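Local coordinates for protein D-glycerate 2-kinase (Thermotoga maritima, PDB 2B8N) that catalyses the ATP- and magnesium-dependent phosphorylation of D-glycerate to 2-phosphoglycerate, a step in serine degradation by way of 3-hydroxypyruvate, at residues A360-T365 against G417-D422. Residues are numbered along the deposited sequence; the frame is centred on the assembly and turned at random.
Sequences AGTDGT and GTNVND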
loop_
_atom_site.group_PDB
_atom_site.type_symbol
_atom_site.label_atom_id
_atom_site.label_comp_id
_atom_site.label_asym_id
_atom_site.label_seq_id
_atom_site.Cartn_x
_atom_site.Cartn_y
_atom_site.Cartn_z
ATOM N N ALA A 360 6.396 3.460 -11.687
ATOM C CA ALA A 360 7.053 3.498 -10.377
ATOM C C ALA A 360 6.253 2.892 -9.243
ATOM O O ALA A 360 5.097 3.223 -9.048
ATOM C CB ALA A 360 7.427 4.931 -10.018
ATOM N N GLY A 361 6.884 2.014 -8.470
ATOM C CA GLY A 361 6.313 1.604 -7.209
ATOM C C GLY A 361 6.516 2.731 -6.222
ATOM O O GLY A 361 7.646 3.122 -6.003
ATOM N N THR A 362 5.428 3.233 -5.628
ATOM C CA THR A 362 5.474 4.339 -4.656
ATOM C C THR A 362 6.249 4.020 -3.363
ATOM O O THR A 362 6.583 4.920 -2.609
ATOM C CB THR A 362 4.030 4.862 -4.301
ATOM O OG1 THR A 362 3.212 3.782 -3.825
ATOM C CG2 THR A 362 3.346 5.556 -5.524
ATOM N N ASP A 363 6.464 2.735 -3.095
ATOM C CA ASP A 363 7.528 2.224 -2.207
ATOM C C ASP A 363 8.861 2.919 -2.441
ATOM O O ASP A 363 9.530 3.344 -1.504
ATOM C CB ASP A 363 7.857 0.768 -2.583
ATOM C CG ASP A 363 7.124 -0.236 -1.802
ATOM O OD1 ASP A 363 7.043 -0.081 -0.571
ATOM O OD2 ASP A 363 6.685 -1.224 -2.434
ATOM N N GLY A 364 9.262 2.943 -3.714
ATOM C CA GLY A 364 10.650 3.091 -4.099
ATOM C C GLY A 364 11.317 1.745 -4.350
ATOM O O GLY A 364 12.508 1.691 -4.655
ATOM N N THR A 365 10.528 0.674 -4.279
ATOM C CA THR A 365 10.987 -0.715 -4.322
ATOM C C THR A 365 10.122 -1.599 -5.218
ATOM O O THR A 365 9.061 -2.059 -4.809
ATOM C CB THR A 365 10.882 -1.319 -2.922
ATOM O OG1 THR A 365 11.582 -0.477 -2.008
ATOM C CG2 THR A 365 11.477 -2.736 -2.870
ATOM N N GLY A 417 9.345 5.809 2.157
ATOM C CA GLY A 417 8.616 5.824 3.418
ATOM C C GLY A 417 7.100 5.835 3.249
ATOM O O GLY A 417 6.382 6.169 4.175
ATOM N N THR A 418 6.607 5.467 2.072
ATOM C CA THR A 418 5.180 5.262 1.873
ATOM C C THR A 418 4.909 4.100 0.894
ATOM O O THR A 418 5.817 3.580 0.254
ATOM C CB THR A 418 4.478 6.579 1.437
ATOM O OG1 THR A 418 3.078 6.355 1.296
ATOM C CG2 THR A 418 5.025 7.122 0.136
ATOM N N ASN A 419 3.660 3.662 0.821
ATOM C CA ASN A 419 3.250 2.703 -0.181
ATOM C C ASN A 419 1.768 2.841 -0.512
ATOM O O ASN A 419 0.907 2.546 0.320
ATOM C CB ASN A 419 3.555 1.280 0.279
ATOM C CG ASN A 419 3.244 0.242 -0.795
ATOM O OD1 ASN A 419 3.271 0.532 -2.008
ATOM N ND2 ASN A 419 2.952 -0.973 -0.361
ATOM N N VAL A 420 1.481 3.323 -1.715
ATOM C CA VAL A 420 0.112 3.352 -2.208
ATOM C C VAL A 420 0.060 2.751 -3.597
ATOM O O VAL A 420 -0.663 3.229 -4.453
ATOM C CB VAL A 420 -0.497 4.778 -2.214
ATOM C CG1 VAL A 420 -0.461 5.374 -0.830
ATOM C CG2 VAL A 420 0.220 5.691 -3.220
ATOM N N ASN A 421 0.823 1.675 -3.787
ATOM C CA ASN A 421 0.878 0.907 -5.033
ATOM C C ASN A 421 1.580 1.677 -6.181
ATOM O O ASN A 421 2.600 2.307 -5.943
ATOM C CB ASN A 421 -0.512 0.340 -5.374
ATOM C CG ASN A 421 -1.022 -0.617 -4.295
ATOM O OD1 ASN A 421 -2.105 -0.417 -3.705
ATOM N ND2 ASN A 421 -0.231 -1.667 -4.032
ATOM N N ASP A 422 1.057 1.620 -7.407
ATOM C CA ASP A 422 1.844 1.980 -8.597
ATOM C C ASP A 422 1.341 3.261 -9.297
ATOM O O ASP A 422 0.131 3.493 -9.402
ATOM C CB ASP A 422 1.872 0.777 -9.572
ATOM C CG ASP A 422 2.467 -0.497 -8.933
ATOM O OD1 ASP A 422 3.195 -0.375 -7.918
ATOM O OD2 ASP A 422 2.234 -1.618 -9.446
HETATM O O HOH W 1 4.859 0.206 -4.659
#
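Where strand 355-361 ends beside the start of its antiparallel neighbour 422-428, in the mixed sheet of the MOFRL-family region, Gly361 and Asp422 form a non-hydrogen-bonded pair, and the loop leaving the first strand and the loop entering the second are tied by Thr362. This residue holds OG1 between its backbone N and carbonyl carbon (chi1 56°), which turns the hydroxyl to the 417-422 segment. There OG1 accepts from Val420 N at 2.8 Å and donates to Asn421 O at 2.7 Å. Thr362 N also donates to Asn421 O, 3.0 Å away and nearly in line with the carbonyl, whereas the hydroxyl approaches at a C=O...donor angle of 129°, tilted out of the carbonyl plane. One carbonyl is thus gripped twice by one residue. The 417-422 loop braces itself through an Asx turn, Asn421 N donating to Asn419 OD1 at 3.2 Å from above the plane of the side-chain carbonyl. Farther along, the Asp363 carboxylate stacks on the Asn419 amide, their planes 19° apart, and a water lies 3.2 Å from Asp363 OD2 and 3.1 Å from Asn419 OD1. Asp422 turns its carboxylate to Arg337 and Asn338 of helix 337-348, Thr362 packs against Ile31 of helix 17-32, and Val420 reaches Leu199 of parallel-sheet strand 193-199.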